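Local atomic coordinates of alcohol dehydrogenase (Aeropyrum pernix, PDB entry 1H2B), a protein that probably oxidises alcohols with NAD+ as a member of the zinc-containing alcohol dehydrogenase family, and binds zinc and the dinucleotide. Residues Gln265-Val268 and Asp269-Pro272; Leu290-Thr294 and Ile295-Ser299; Asp241-Lys244 and Gln245-Leu249. All coordinates share one frame; numbering follows the deposited sequence.

Contact 1 (Gln265-Val268 and Asp269-Pro272); sequences QATV and DYTP. With NAJ (nicotinamide-adenine-dinucleotide (acidic form)), chain I.
Tyr270 folds back against Thr267, one turn earlier in the helix, and its side chain can be followed from backbone to cofactor. Tyr270 CB lies 4.1 Å from Ala266 O. CG leaves between the backbone N and the carbonyl carbon (chi1 75°), which swings the ring back over Thr267. Tyr270 CD2 comes within 3.2 Å of Ala266 O, an oblique approach. Next, Tyr270 CE2 passes Thr267 CA at 3.9 Å, and that alpha carbon sits over one face of the ring in a CH-pi contact. At the tip, Tyr270 OH is hydrogen-bonded to N1A of the adenine, 2.8 Å away, with N1A at the ring's edge and in its plane. Tyrosine suits this place because one residue offers a flat face to the helix and a polar end to the base. Thr267 approaches the same adenine with a methyl, Thr267 CG2 lying 3.5 Å from C6A, while its hydroxyl turns to Asp260.

In the Rossmann-type nucleotide-binding domain, helix 265-270 thus forms part of the adenine pocket. Thr271 doubles its hold on Thr267: both its N and its OG1 bond to Thr267 O, with OG1 at 2.8 Å. Nearer the start of the helix, Gln265 NE2 gives a hydrogen bond of 3.1 Å to Asp269 OD2, arriving from above the carboxylate plane, 49° out of it; Gln265 OE1 is taken by Glu289 N. A water lies within hydrogen-bonding distance of both Asp269 OD1 and Val268 O, and Pro272 CD rests 3.1 Å from Val268 O.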
loop_
_atom_site.group_PDB
_atom_site.type_symbol
_atom_site.label_atom_id
_atom_site.label_comp_id
_atom_site.label_asym_id
_atom_site.label_seq_id
_atom_site.Cartn_x
_atom_site.Cartn_y
_atom_site.Cartn_z
ATOM N N GLN B 265 -6.162 -11.593 -29.550
ATOM C CA GLN B 265 -5.149 -10.714 -30.139
ATOM C C GLN B 265 -5.626 -9.309 -30.422
ATOM O O GLN B 265 -4.886 -8.370 -30.117
ATOM C CB GLN B 265 -4.541 -11.354 -31.397
ATOM C CG GLN B 265 -3.230 -10.728 -31.768
ATOM C CD GLN B 265 -2.193 -10.855 -30.671
ATOM O OE1 GLN B 265 -1.762 -11.990 -30.343
ATOM N NE2 GLN B 265 -1.765 -9.719 -30.117
ATOM N N ALA B 266 -6.877 -9.160 -30.907
ATOM C CA ALA B 266 -7.427 -7.840 -31.190
ATOM C C ALA B 266 -7.375 -6.973 -29.939
ATOM O O ALA B 266 -6.887 -5.828 -29.968
ATOM C CB ALA B 266 -8.828 -7.959 -31.709
ATOM N N THR B 267 -7.843 -7.512 -28.814
ATOM C CA THR B 267 -7.886 -6.612 -27.650
ATOM C C THR B 267 -6.536 -6.390 -27.032
ATOM O O THR B 267 -6.237 -5.329 -26.501
ATOM C CB THR B 267 -8.847 -7.117 -26.538
ATOM O OG1 THR B 267 -8.442 -8.402 -26.050
ATOM C CG2 THR B 267 -10.218 -7.247 -27.113
ATOM N N VAL B 268 -5.703 -7.415 -27.053
ATOM C CA VAL B 268 -4.358 -7.280 -26.455
ATOM C C VAL B 268 -3.553 -6.256 -27.251
ATOM O O VAL B 268 -2.690 -5.583 -26.703
ATOM C CB VAL B 268 -3.716 -8.690 -26.395
ATOM C CG1 VAL B 268 -2.227 -8.658 -26.037
ATOM C CG2 VAL B 268 -4.457 -9.541 -25.387
ATOM N N ASP B 269 -3.910 -6.103 -28.510
ATOM C CA ASP B 269 -3.217 -5.120 -29.320
ATOM C C ASP B 269 -3.635 -3.714 -29.049
ATOM O O ASP B 269 -2.789 -2.846 -29.006
ATOM C CB ASP B 269 -3.286 -5.439 -30.756
ATOM C CG ASP B 269 -2.244 -6.518 -31.114
ATOM O OD1 ASP B 269 -1.093 -6.625 -30.521
ATOM O OD2 ASP B 269 -2.570 -7.288 -31.950
ATOM N N TYR B 270 -4.936 -3.474 -28.837
ATOM C CA TYR B 270 -5.344 -2.083 -28.638
ATOM C C TYR B 270 -5.388 -1.601 -27.180
ATOM O O TYR B 270 -5.228 -0.380 -26.921
ATOM C CB TYR B 270 -6.674 -1.733 -29.376
ATOM C CG TYR B 270 -7.999 -2.237 -28.796
ATOM C CD1 TYR B 270 -8.559 -1.651 -27.644
ATOM C CD2 TYR B 270 -8.737 -3.212 -29.480
ATOM C CE1 TYR B 270 -9.768 -2.079 -27.166
ATOM C CE2 TYR B 270 -9.974 -3.662 -29.012
ATOM C CZ TYR B 270 -10.475 -3.074 -27.856
ATOM O OH TYR B 270 -11.701 -3.471 -27.380
ATOM N N THR B 271 -5.597 -2.533 -26.245
ATOM C CA THR B 271 -5.811 -2.051 -24.875
ATOM C C THR B 271 -4.622 -1.291 -24.261
ATOM O O THR B 271 -4.841 -0.332 -23.566
ATOM C CB THR B 271 -6.319 -3.134 -23.924
ATOM O OG1 THR B 271 -5.481 -4.301 -24.002
ATOM C CG2 THR B 271 -7.747 -3.585 -24.367
ATOM N N PRO B 272 -3.354 -1.635 -24.528
ATOM C CA PRO B 272 -2.256 -0.830 -23.964
ATOM C C PRO B 272 -2.310 0.606 -24.460
ATOM O O PRO B 272 -1.873 1.483 -23.731
ATOM C CB PRO B 272 -0.985 -1.534 -24.470
ATOM C CG PRO B 272 -1.451 -2.955 -24.777
ATOM C CD PRO B 272 -2.883 -2.801 -25.297
HETATM P PA NAJ I . -17.010 -14.207 -22.903
HETATM O O1A NAJ I . -16.944 -14.952 -24.207
HETATM O O2A NAJ I . -18.280 -14.306 -22.041
HETATM O O5B NAJ I . -16.865 -12.629 -23.104
HETATM C C5B NAJ I . -15.957 -12.057 -24.055
HETATM C C4B NAJ I . -16.573 -10.709 -24.390
HETATM O O4B NAJ I . -15.604 -9.993 -25.182
HETATM C C3B NAJ I . -17.887 -10.805 -25.166
HETATM O O3B NAJ I . -18.906 -9.967 -24.596
HETATM C C2B NAJ I . -17.401 -10.334 -26.529
HETATM O O2B NAJ I . -18.435 -9.783 -27.359
HETATM C C1B NAJ I . -16.315 -9.301 -26.200
HETATM N N9A NAJ I . -15.375 -9.022 -27.285
HETATM C C8A NAJ I . -14.883 -9.855 -28.299
HETATM N N7A NAJ I . -13.997 -9.158 -29.061
HETATM C C5A NAJ I . -13.926 -7.892 -28.554
HETATM C C6A NAJ I . -13.215 -6.772 -28.908
HETATM N N6A NAJ I . -12.401 -6.730 -29.972
HETATM N N1A NAJ I . -13.326 -5.653 -28.125
HETATM C C2A NAJ I . -14.182 -5.593 -27.040
HETATM N N3A NAJ I . -14.897 -6.693 -26.717
HETATM C C4A NAJ I . -14.772 -7.820 -27.468
HETATM O O3 NAJ I . -15.723 -14.650 -22.082
HETATM P PN NAJ I . -15.535 -14.814 -20.487
HETATM O O1N NAJ I . -15.933 -16.153 -20.068
HETATM O O2N NAJ I . -16.097 -13.632 -19.804
HETATM O O5D NAJ I . -13.930 -14.831 -20.423
HETATM C C5D NAJ I . -13.237 -13.630 -20.757
HETATM C C4D NAJ I . -11.755 -13.933 -20.906
HETATM O O4D NAJ I . -11.218 -14.160 -19.591
HETATM C C3D NAJ I . -11.456 -15.215 -21.684
HETATM O O3D NAJ I . -10.163 -15.071 -22.299
HETATM C C2D NAJ I . -11.372 -16.275 -20.577
HETATM O O2D NAJ I . -10.663 -17.435 -20.909
HETATM C C1D NAJ I . -10.624 -15.434 -19.526
HETATM N N1N NAJ I . -10.622 -15.895 -18.138
HETATM C C2N NAJ I . -9.563 -15.495 -17.378
HETATM C C3N NAJ I . -9.515 -15.832 -16.036
HETATM C C7N NAJ I . -8.322 -15.444 -15.226
HETATM O O7N NAJ I . -8.328 -15.893 -13.959
HETATM N N7N NAJ I . -7.328 -14.652 -15.637
HETATM C C4N NAJ I . -10.564 -16.574 -15.397
HETATM C C5N NAJ I . -11.713 -16.799 -16.207
HETATM C C6N NAJ I . -11.717 -16.494 -17.555
HETATM O O HOH W 1 -0.287 -6.033 -27.758
#

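Contact 2 (Leu290-Thr294 and Ile295-Ser299); sequences LRFPT and IRVIS. With NAJ (nicotinamide-adenine-dinucleotide (acidic form)), chain C.
Phe292, near the end of strand 290-293, reaches forward to Arg296 and Val297 in the first turn of the helix that follows. Its CG stands anti to the backbone N (chi1 -167°), which carries the ring to these two residues. Phe292 CD2 meets Val297 CG2 at 3.6 Å, the methyl lying at the ring's edge and in its plane. Next round the ring, Phe292 CE2 lies 3.5 Å from Arg296 CB, an oblique approach, and Phe292 CZ is 3.7 Å from Arg296 NE. The ring and guanidinium planes stand 68° apart, so the two groups cross rather than stack. Edge-to-face contacts with Tyr273 and Phe304 further embed the phenylalanine.

Pro293 stands at the N-cap. Its ring brings no polar group, and Pro293 CB touches Ile295 CG2, while its carbonyl oxygen serves the helix. Val297 N bonds to Pro293 O at 3.1 Å, and Arg296 N adds a weak bond to the same oxygen.

Thr294 follows, with Thr294 O accepting from Ile298 N at 3.0 Å. Thr294 OG1 is hydrogen-bonded to Gly288 O and Gly287 N of the second subunit. Strand 290-293 pairs antiparallel with a strand of that subunit, so the sheet continues across the interface. Farther along the helix, Ile298 CB lies 3.7 Å from N7N of the dinucleotide held mainly by the second subunit.

The chemistry divides the work. Apolar contacts of Phe292 tie strand to helix, Pro293 O and Thr294 O satisfy amides of the first turn, and the Thr294 hydroxyl is committed to the second subunit; Ile298 offers the amide of that subunit's cofactor only packing.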
loop_
_atom_site.group_PDB
_atom_site.type_symbol
_atom_site.label_atom_id
_atom_site.label_comp_id
_atom_site.label_asym_id
_atom_site.label_seq_id
_atom_site.Cartn_x
_atom_site.Cartn_y
_atom_site.Cartn_z
ATOM N N LEU B 290 1.010 -10.342 -25.854
ATOM C CA LEU B 290 1.231 -8.909 -25.596
ATOM C C LEU B 290 2.424 -8.454 -26.425
ATOM O O LEU B 290 3.407 -9.177 -26.464
ATOM C CB LEU B 290 1.398 -8.727 -24.062
ATOM C CG LEU B 290 1.702 -7.363 -23.446
ATOM C CD1 LEU B 290 0.549 -6.398 -23.642
ATOM C CD2 LEU B 290 1.941 -7.559 -21.944
ATOM N N ARG B 291 2.337 -7.307 -27.138
ATOM C CA ARG B 291 3.433 -6.754 -27.947
ATOM C C ARG B 291 3.390 -5.241 -27.938
ATOM O O ARG B 291 2.505 -4.602 -28.549
ATOM C CB ARG B 291 3.448 -7.191 -29.414
ATOM C CG ARG B 291 2.252 -7.977 -29.915
ATOM C CD ARG B 291 2.571 -8.929 -31.068
ATOM N NE ARG B 291 2.598 -10.354 -30.700
ATOM C CZ ARG B 291 3.700 -11.107 -30.668
ATOM N NH1 ARG B 291 4.876 -10.583 -30.981
ATOM N NH2 ARG B 291 3.637 -12.394 -30.331
ATOM N N PHE B 292 4.317 -4.642 -27.218
ATOM C CA PHE B 292 4.235 -3.207 -27.000
ATOM C C PHE B 292 5.640 -2.646 -26.877
ATOM O O PHE B 292 6.481 -3.271 -26.239
ATOM C CB PHE B 292 3.435 -2.941 -25.712
ATOM C CG PHE B 292 3.010 -1.523 -25.515
ATOM C CD1 PHE B 292 1.985 -0.967 -26.277
ATOM C CD2 PHE B 292 3.580 -0.741 -24.532
ATOM C CE1 PHE B 292 1.545 0.348 -26.075
ATOM C CE2 PHE B 292 3.123 0.549 -24.300
ATOM C CZ PHE B 292 2.126 1.107 -25.061
ATOM N N PRO B 293 5.951 -1.499 -27.472
ATOM C CA PRO B 293 7.330 -0.984 -27.391
ATOM C C PRO B 293 7.746 -0.574 -25.950
ATOM O O PRO B 293 7.003 0.149 -25.258
ATOM C CB PRO B 293 7.313 0.267 -28.304
ATOM C CG PRO B 293 6.018 0.225 -29.042
ATOM C CD PRO B 293 5.073 -0.652 -28.306
ATOM N N THR B 294 8.908 -1.029 -25.503
ATOM C CA THR B 294 9.341 -0.558 -24.162
ATOM C C THR B 294 9.547 0.938 -24.035
ATOM O O THR B 294 9.434 1.477 -22.946
ATOM C CB THR B 294 10.585 -1.330 -23.644
ATOM O OG1 THR B 294 11.650 -1.212 -24.604
ATOM C CG2 THR B 294 10.287 -2.838 -23.446
ATOM N N ILE B 295 9.893 1.623 -25.122
ATOM C CA ILE B 295 10.023 3.073 -25.018
ATOM C C ILE B 295 8.706 3.727 -24.584
ATOM O O ILE B 295 8.730 4.731 -23.876
ATOM C CB ILE B 295 10.609 3.697 -26.331
ATOM C CG1 ILE B 295 11.021 5.150 -26.068
ATOM C CG2 ILE B 295 9.611 3.569 -27.500
ATOM C CD1 ILE B 295 11.926 5.786 -27.168
ATOM N N ARG B 296 7.563 3.143 -24.984
ATOM C CA ARG B 296 6.259 3.620 -24.540
ATOM C C ARG B 296 5.963 3.174 -23.119
ATOM O O ARG B 296 5.331 3.945 -22.373
ATOM C CB ARG B 296 5.147 3.158 -25.474
ATOM C CG ARG B 296 5.290 3.871 -26.821
ATOM C CD ARG B 296 4.070 3.758 -27.676
ATOM N NE ARG B 296 2.883 4.203 -26.944
ATOM C CZ ARG B 296 1.970 5.027 -27.434
ATOM N NH1 ARG B 296 2.112 5.506 -28.666
ATOM N NH2 ARG B 296 0.912 5.356 -26.699
ATOM N N VAL B 297 6.399 1.961 -22.764
ATOM C CA VAL B 297 6.233 1.474 -21.363
ATOM C C VAL B 297 6.890 2.461 -20.390
ATOM O O VAL B 297 6.252 2.896 -19.402
ATOM C CB VAL B 297 6.859 0.103 -21.151
ATOM C CG1 VAL B 297 6.674 -0.296 -19.685
ATOM C CG2 VAL B 297 6.113 -0.947 -22.020
ATOM N N ILE B 298 8.108 2.900 -20.695
ATOM C CA ILE B 298 8.766 3.808 -19.744
ATOM C C ILE B 298 8.329 5.243 -19.937
ATOM O O ILE B 298 8.147 5.953 -18.962
ATOM C CB ILE B 298 10.319 3.598 -19.775
ATOM C CG1 ILE B 298 10.958 4.099 -21.070
ATOM C CG2 ILE B 298 10.664 2.107 -19.530
ATOM C CD1 ILE B 298 11.550 5.529 -20.924
ATOM N N SER B 299 8.098 5.692 -21.174
ATOM C CA SER B 299 7.801 7.145 -21.306
ATOM C C SER B 299 6.435 7.537 -20.759
ATOM O O SER B 299 6.269 8.657 -20.238
ATOM C CB SER B 299 8.045 7.659 -22.734
ATOM O OG SER B 299 7.156 7.037 -23.592
HETATM P PA NAJ C . 24.708 1.073 -20.102
HETATM O O1A NAJ C . 25.132 0.980 -21.541
HETATM O O2A NAJ C . 25.640 1.747 -19.083
HETATM O O5B NAJ C . 24.482 -0.366 -19.449
HETATM C C5B NAJ C . 23.872 -1.448 -20.166
HETATM C C4B NAJ C . 24.429 -2.695 -19.499
HETATM O O4B NAJ C . 23.697 -3.816 -20.034
HETATM C C3B NAJ C . 25.924 -2.908 -19.736
HETATM O O3B NAJ C . 26.622 -3.199 -18.514
HETATM C C2B NAJ C . 25.853 -4.088 -20.695
HETATM O O2B NAJ C . 27.039 -4.898 -20.712
HETATM C C1B NAJ C . 24.624 -4.876 -20.224
HETATM N N9A NAJ C . 24.056 -5.789 -21.214
HETATM C C8A NAJ C . 23.995 -5.693 -22.612
HETATM N N7A NAJ C . 23.335 -6.774 -23.107
HETATM C C5A NAJ C . 22.984 -7.562 -22.049
HETATM C C6A NAJ C . 22.316 -8.758 -21.942
HETATM N N6A NAJ C . 21.883 -9.449 -23.005
HETATM N N1A NAJ C . 22.063 -9.255 -20.691
HETATM C C2A NAJ C . 22.520 -8.633 -19.542
HETATM N N3A NAJ C . 23.198 -7.471 -19.661
HETATM C C4A NAJ C . 23.428 -6.951 -20.896
HETATM O O3 NAJ C . 23.276 1.763 -20.114
HETATM P PN NAJ C . 22.607 2.747 -19.024
HETATM O O1N NAJ C . 22.979 4.130 -19.298
HETATM O O2N NAJ C . 22.805 2.187 -17.673
HETATM O O5D NAJ C . 21.075 2.640 -19.494
HETATM C C5D NAJ C . 20.411 1.390 -19.322
HETATM C C4D NAJ C . 19.090 1.418 -20.074
HETATM O O4D NAJ C . 18.187 2.269 -19.345
HETATM C C3D NAJ C . 19.180 2.036 -21.469
HETATM O O3D NAJ C . 18.142 1.457 -22.280
HETATM C C2D NAJ C . 18.852 3.513 -21.210
HETATM O O2D NAJ C . 18.401 4.232 -22.324
HETATM C C1D NAJ C . 17.731 3.309 -20.176
HETATM N N1N NAJ C . 17.331 4.447 -19.347
HETATM C C2N NAJ C . 16.052 4.423 -18.876
HETATM C C3N NAJ C . 15.613 5.429 -18.031
HETATM C C7N NAJ C . 14.192 5.428 -17.570
HETATM O O7N NAJ C . 13.838 6.491 -16.827
HETATM N N7N NAJ C . 13.308 4.448 -17.777
HETATM C C4N NAJ C . 16.471 6.495 -17.604
HETATM C C5N NAJ C . 17.834 6.355 -17.990
HETATM C C6N NAJ C . 18.236 5.369 -18.870
#

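Contact 3 (Asp241-Lys244 and Gln245-Leu249); sequences DPVK and QVMEL
Met247 N is bonded to Val243 O at 2.8 Å. Met247 CG lies 3.3 Å from Val243 O. This CG is anti to the carbonyl carbon of its own residue (chi1 -69°), which lays it beside Val243, and the two side chains point the same way with Val243 CG1 and Met247 CG 4.2 Å apart. Beta-branched and unbranched apolar groups can thus share one strip of the helix, where Val243 also rests on Tyr273 and Leu274.

The start of the helix is fixed by Asp241, at the N-cap. Asp241 OD1 accepts from Lys244 N at 3.2 Å, the amide arriving from above the carboxylate plane, 57° out of it. Aspartate suits this place because a short acidic side chain can reach an amide of the first turn, and its negative charge should be favoured by the positive end of the helix dipole. The backbone bond from Gln245 N to Asp241 O carries on the pattern. Gln245 CG lies 3.5 Å from Asp241 O, and Gln245 NE2 is bonded to the carbonyls of Arg240 and Asp237.

On the exposed side, Lys244 and Glu248 are one turn apart. Lys244 CE lies 3.6 Å from Glu248 OE2, but Lys244 NZ stays 4.2 Å from it, beyond a salt bridge; the opposite charges may still attract weakly.

Helix 242-249, capped by aspartate and with proline as its first residue, is a connecting helix of the Rossmann-type domain: it follows strand 234-237, leads to strand 255-260, and rests Pro242 on Tyr270 beside the NAD pocket.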
loop_
_atom_site.group_PDB
_atom_site.type_symbol
_atom_site.label_atom_id
_atom_site.label_comp_id
_atom_site.label_asym_id
_atom_site.label_seq_id
_atom_site.Cartn_x
_atom_site.Cartn_y
_atom_site.Cartn_z
ATOM N N ASP B 241 -12.734 1.765 -34.184
ATOM C CA ASP B 241 -11.606 2.611 -33.692
ATOM C C ASP B 241 -11.707 2.897 -32.189
ATOM O O ASP B 241 -11.936 4.023 -31.745
ATOM C CB ASP B 241 -11.488 3.936 -34.451
ATOM C CG ASP B 241 -10.053 4.489 -34.425
ATOM O OD1 ASP B 241 -9.257 4.176 -33.475
ATOM O OD2 ASP B 241 -9.620 5.246 -35.317
ATOM N N PRO B 242 -11.585 1.850 -31.389
ATOM C CA PRO B 242 -11.797 2.013 -29.943
ATOM C C PRO B 242 -10.811 3.013 -29.310
ATOM O O PRO B 242 -11.185 3.771 -28.408
ATOM C CB PRO B 242 -11.609 0.594 -29.396
ATOM C CG PRO B 242 -10.780 -0.126 -30.459
ATOM C CD PRO B 242 -11.274 0.465 -31.782
ATOM N N VAL B 243 -9.550 2.995 -29.740
ATOM C CA VAL B 243 -8.576 3.909 -29.137
ATOM C C VAL B 243 -8.981 5.360 -29.403
ATOM O O VAL B 243 -8.987 6.192 -28.496
ATOM C CB VAL B 243 -7.123 3.636 -29.640
ATOM C CG1 VAL B 243 -6.158 4.692 -29.099
ATOM C CG2 VAL B 243 -6.668 2.250 -29.170
ATOM N N LYS B 244 -9.321 5.693 -30.644
ATOM C CA LYS B 244 -9.728 7.072 -30.925
ATOM C C LYS B 244 -10.976 7.501 -30.119
ATOM O O LYS B 244 -10.996 8.626 -29.557
ATOM C CB LYS B 244 -9.998 7.207 -32.430
ATOM C CG LYS B 244 -10.440 8.581 -32.883
ATOM C CD LYS B 244 -10.263 8.717 -34.411
ATOM C CE LYS B 244 -11.310 9.657 -35.032
ATOM N NZ LYS B 244 -10.702 10.696 -35.927
ATOM N N GLN B 245 -11.981 6.629 -30.047
ATOM C CA GLN B 245 -13.198 6.924 -29.260
ATOM C C GLN B 245 -12.860 7.149 -27.784
ATOM O O GLN B 245 -13.346 8.093 -27.150
ATOM C CB GLN B 245 -14.254 5.808 -29.421
ATOM C CG GLN B 245 -14.881 5.736 -30.798
ATOM C CD GLN B 245 -16.006 4.741 -30.804
ATOM O OE1 GLN B 245 -17.033 5.005 -30.249
ATOM N NE2 GLN B 245 -15.742 3.566 -31.335
ATOM N N VAL B 246 -12.021 6.280 -27.204
ATOM C CA VAL B 246 -11.601 6.471 -25.803
ATOM C C VAL B 246 -10.755 7.735 -25.602
ATOM O O VAL B 246 -10.950 8.450 -24.592
ATOM C CB VAL B 246 -10.937 5.191 -25.229
ATOM C CG1 VAL B 246 -10.200 5.437 -23.879
ATOM C CG2 VAL B 246 -11.938 4.064 -25.100
ATOM N N MET B 247 -9.866 8.039 -26.551
ATOM C CA MET B 247 -9.115 9.296 -26.494
ATOM C C MET B 247 -10.022 10.532 -26.547
ATOM O O MET B 247 -9.833 11.476 -25.766
ATOM C CB MET B 247 -7.981 9.313 -27.514
ATOM C CG MET B 247 -6.864 8.314 -27.153
ATOM S SD MET B 247 -6.138 8.730 -25.567
ATOM C CE MET B 247 -4.832 7.453 -25.380
ATOM N N GLU B 248 -11.047 10.511 -27.394
ATOM C CA GLU B 248 -12.046 11.601 -27.372
ATOM C C GLU B 248 -12.803 11.706 -26.039
ATOM O O GLU B 248 -12.976 12.807 -25.521
ATOM C CB GLU B 248 -12.992 11.468 -28.574
ATOM C CG GLU B 248 -12.322 11.811 -29.905
ATOM C CD GLU B 248 -13.222 11.566 -31.122
ATOM O OE1 GLU B 248 -14.462 11.450 -30.943
ATOM O OE2 GLU B 248 -12.694 11.486 -32.264
ATOM N N LEU B 249 -13.224 10.580 -25.458
ATOM C CA LEU B 249 -13.934 10.614 -24.186
ATOM C C LEU B 249 -13.097 11.184 -23.054
ATOM O O LEU B 249 -13.627 11.774 -22.100
ATOM C CB LEU B 249 -14.404 9.224 -23.768
ATOM C CG LEU B 249 -15.574 8.705 -24.606
ATOM C CD1 LEU B 249 -15.761 7.249 -24.395
ATOM C CD2 LEU B 249 -16.850 9.456 -24.182
#

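Overall arrangement
All three contacts belong to the cofactor domain with its six-stranded parallel sheet, and they come along the chain in the order contact 3, contact 1, contact 2. Contact 1 touches both of the others, its centre about 14 Å from that of contact 3 and about 13 Å from that of contact 2: Pro242 and Val243 meet Tyr270, while Val268 and Pro272 pack on Leu290 and Phe292. Contacts 2 and 3, about 19 Å apart between centres, do not touch. The chain therefore runs from a surface helix, through the helix beside the adenine, to the subunit interface, so that this part of it touches its own dinucleotide at contact 1 and that of the second subunit at contact 2.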